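Local coordinates for uncharacterized protein (Wolinella succinogenes, PDB 3JYG) that is of unknown function but belongs to the 6-pyruvoyl tetrahydropterin synthase family and carries a histidine-bound zinc ion, at residues Q22-D27 with P32-R37. Numbering follows the deposited sequence.
Sequences QELNPD and PCLSCR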
ATOM      1  N   GLN A  22       7.459 -16.204  21.530  1.00 20.46           N
ATOM      2  CA  GLN A  22       6.155 -16.362  20.907  1.00 21.54           C
ATOM      3  C   GLN A  22       5.179 -17.243  21.754  1.00 22.40           C
ATOM      4  O   GLN A  22       5.540 -18.355  22.176  1.00 22.51           O
ATOM      5  CB  GLN A  22       6.307 -16.936  19.484  1.00 20.33           C
ATOM      6  CG  GLN A  22       4.937 -17.087  18.751  1.00 20.59           C
ATOM      7  CD  GLN A  22       4.992 -18.012  17.541  1.00 22.03           C
ATOM      8  OE1 GLN A  22       5.759 -19.004  17.515  1.00 18.53           O
ATOM      9  NE2 GLN A  22       4.172 -17.702  16.538  1.00 18.75           N
ATOM     10  N   GLU A  23       3.955 -16.758  21.993  1.00 22.74           N
ATOM     11  CA  GLU A  23       2.887 -17.650  22.526  1.00 25.24           C
ATOM     12  C   GLU A  23       1.611 -17.546  21.682  1.00 25.93           C
ATOM     13  O   GLU A  23       1.320 -16.481  21.141  1.00 25.73           O
ATOM     14  CB  GLU A  23       2.541 -17.328  23.985  1.00 25.32           C
ATOM     15  CG  GLU A  23       3.673 -17.462  24.960  1.00 28.10           C
ATOM     16  CD  GLU A  23       3.351 -16.822  26.326  1.00 34.17           C
ATOM     17  OE1 GLU A  23       2.150 -16.788  26.734  1.00 38.08           O
ATOM     18  OE2 GLU A  23       4.303 -16.358  26.992  1.00 30.39           O
ATOM     19  N   LEU A  24       0.840 -18.633  21.584  1.00 26.66           N
ATOM     20  CA  LEU A  24      -0.412 -18.612  20.814  1.00 27.85           C
ATOM     21  C   LEU A  24      -1.666 -18.970  21.639  1.00 29.49           C
ATOM     22  O   LEU A  24      -1.637 -19.897  22.467  1.00 29.43           O
ATOM     23  CB  LEU A  24      -0.314 -19.536  19.600  1.00 27.76           C
ATOM     24  CG  LEU A  24       0.767 -19.112  18.607  1.00 26.36           C
ATOM     25  CD1 LEU A  24       0.886 -20.204  17.580  1.00 26.24           C
ATOM     26  CD2 LEU A  24       0.372 -17.750  17.958  1.00 24.77           C
ATOM     27  N   ASN A  25      -2.749 -18.219  21.404  1.00 30.27           N
ATOM     28  CA  ASN A  25      -4.107 -18.622  21.805  1.00 30.99           C
ATOM     29  C   ASN A  25      -4.663 -19.587  20.726  1.00 32.42           C
ATOM     30  O   ASN A  25      -4.979 -19.162  19.601  1.00 32.03           O
ATOM     31  CB  ASN A  25      -4.995 -17.377  21.973  1.00 31.07           C
ATOM     32  CG  ASN A  25      -6.398 -17.707  22.485  1.00 31.19           C
ATOM     33  OD1 ASN A  25      -6.938 -18.777  22.221  1.00 33.88           O
ATOM     34  ND2 ASN A  25      -6.988 -16.778  23.213  1.00 32.11           N
ATOM     35  N   PRO A  26      -4.764 -20.894  21.048  1.00 33.51           N
ATOM     36  CA  PRO A  26      -5.101 -21.872  20.022  1.00 34.27           C
ATOM     37  C   PRO A  26      -6.529 -21.760  19.496  1.00 34.53           C
ATOM     38  O   PRO A  26      -6.846 -22.407  18.493  1.00 35.55           O
ATOM     39  CB  PRO A  26      -4.889 -23.237  20.725  1.00 34.24           C
ATOM     40  CG  PRO A  26      -4.249 -22.934  22.024  1.00 35.04           C
ATOM     41  CD  PRO A  26      -4.679 -21.529  22.375  1.00 34.55           C
ATOM     42  N   ASP A  27      -7.380 -20.959  20.147  1.00 34.92           N
ATOM     43  CA  ASP A  27      -8.747 -20.708  19.628  1.00 34.63           C
ATOM     44  C   ASP A  27      -8.733 -19.877  18.339  1.00 34.79           C
ATOM     45  O   ASP A  27      -9.658 -19.985  17.504  1.00 33.80           O
ATOM     46  CB  ASP A  27      -9.615 -19.982  20.658  1.00 34.57           C
ATOM     47  CG  ASP A  27      -9.856 -20.802  21.922  1.00 36.16           C
ATOM     48  OD1 ASP A  27      -9.820 -22.065  21.871  1.00 34.59           O
ATOM     49  OD2 ASP A  27     -10.102 -20.153  22.973  1.00 36.83           O
ATOM     50  N   PRO A  32      -1.479 -25.035  17.778  1.00 37.97           N
ATOM     51  CA  PRO A  32      -0.680 -24.443  18.879  1.00 38.08           C
ATOM     52  C   PRO A  32       0.836 -24.334  18.597  1.00 37.55           C
ATOM     53  O   PRO A  32       1.571 -23.779  19.424  1.00 37.86           O
ATOM     54  CB  PRO A  32      -0.943 -25.378  20.070  1.00 37.76           C
ATOM     55  CG  PRO A  32      -1.654 -26.607  19.503  1.00 38.97           C
ATOM     56  CD  PRO A  32      -1.728 -26.467  17.988  1.00 38.06           C
ATOM     57  N   CYS A  33       1.295 -24.833  17.446  1.00 36.64           N
ATOM     58  CA  CYS A  33       2.739 -24.935  17.165  1.00 36.50           C
ATOM     59  C   CYS A  33       3.423 -23.564  17.143  1.00 34.43           C
ATOM     60  O   CYS A  33       2.985 -22.660  16.425  1.00 33.75           O
ATOM     61  CB  CYS A  33       3.021 -25.699  15.854  1.00 36.68           C
ATOM     62  SG  CYS A  33       4.806 -26.138  15.629  1.00 44.96           S
ATOM     63  N   LEU A  34       4.499 -23.441  17.921  1.00 32.16           N
ATOM     64  CA  LEU A  34       5.232 -22.173  18.085  1.00 30.40           C
ATOM     65  C   LEU A  34       6.374 -22.013  17.083  1.00 28.37           C
ATOM     66  O   LEU A  34       7.525 -21.851  17.438  1.00 27.71           O
ATOM     67  CB  LEU A  34       5.714 -22.022  19.539  1.00 30.05           C
ATOM     68  CG  LEU A  34       4.614 -22.098  20.605  1.00 29.67           C
ATOM     69  CD1 LEU A  34       5.214 -22.307  22.002  1.00 29.17           C
ATOM     70  CD2 LEU A  34       3.681 -20.845  20.533  1.00 26.92           C
ATOM     71  N   SER A  35       6.011 -22.042  15.814  1.00 27.90           N
ATOM     72  CA  SER A  35       6.958 -22.083  14.705  1.00 26.94           C
ATOM     73  C   SER A  35       7.908 -20.869  14.614  1.00 25.79           C
ATOM     74  O   SER A  35       9.027 -20.995  14.132  1.00 25.08           O
ATOM     75  CB  SER A  35       6.175 -22.308  13.392  1.00 27.66           C
ATOM     76  OG  SER A  35       5.565 -21.111  12.896  1.00 30.10           O
ATOM     77  N   CYS A  36       7.467 -19.698  15.088  1.00 24.66           N
ATOM     78  CA  CYS A  36       8.302 -18.502  15.078  1.00 24.76           C
ATOM     79  C   CYS A  36       9.476 -18.614  16.095  1.00 22.71           C
ATOM     80  O   CYS A  36      10.491 -17.889  15.967  1.00 20.24           O
ATOM     81  CB  CYS A  36       7.444 -17.272  15.357  1.00 24.55           C
ATOM     82  SG  CYS A  36       7.647 -15.806  14.286  1.00 35.86           S
ATOM     83  N   ARG A  37       9.364 -19.550  17.068  1.00 21.34           N
ATOM     84  CA  ARG A  37      10.520 -19.845  17.955  1.00 20.13           C
ATOM     85  C   ARG A  37      11.647 -20.585  17.199  1.00 19.96           C
ATOM     86  O   ARG A  37      12.778 -20.708  17.714  1.00 19.37           O
ATOM     87  CB  ARG A  37      10.115 -20.633  19.243  1.00 19.40           C
ATOM     88  CG  ARG A  37       9.196 -19.848  20.189  1.00 20.02           C
ATOM     89  CD  ARG A  37       8.935 -20.626  21.491  1.00 23.04           C
ATOM     90  NE  ARG A  37       7.979 -19.932  22.356  1.00 23.48           N
ATOM     91  CZ  ARG A  37       7.943 -20.017  23.695  1.00 25.53           C
ATOM     92  NH1 ARG A  37       8.815 -20.772  24.358  1.00 24.34           N
ATOM     93  NH2 ARG A  37       7.032 -19.334  24.383  1.00 22.11           N
TER
HETATM   94  O   HOH W   1       3.584 -19.113  14.178  1.00 29.30           O
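Arg-37 grips the backbone carbonyl of Gln-22 side-on, both donors converging on one oxygen: NH2 lies 2.8 Å from Gln-22 O and NE 2.9 Å from the same atom. NE sits on a lone pair in the carbonyl plane, while NH2 comes in from above that plane, 43° out of it. The oxygen itself stays within 6° of the guanidinium plane, and Leu-34 CD1 covers one face of the group near its rim. Gln-22 sends its own side chain toward residues 34-36. With CG anti to the backbone N (chi1 -178°) and the chain extended beyond it, Gln-22 OE1 reaches Cys-36 N at 3.0 Å, a weak, bent bond, and the amide carbon Gln-22 CD packs on Cys-36 CB at 3.4 Å. In this 6-pyruvoyl tetrahydropterin synthase-like chain, segment 22-27 runs into the short helix 26-29, and 32-37 follows it in the loop leading to strand 40-52. His-17, His-40 and His-42 bind zinc; the Cys-36 side chain is about 4 Å from the metal. Farther out, Leu-24 CG meets Leu-34 CD2 at 3.9 Å, the two leucine side chains lying alongside one another and running opposite ways. Leu-34 centres an inverse gamma turn. Gln-22 NE2 donates to a water that also bonds Ser-35 OG, and to Asp-62 of the second subunit, while His-65 of that subunit bonds Asn-25 N.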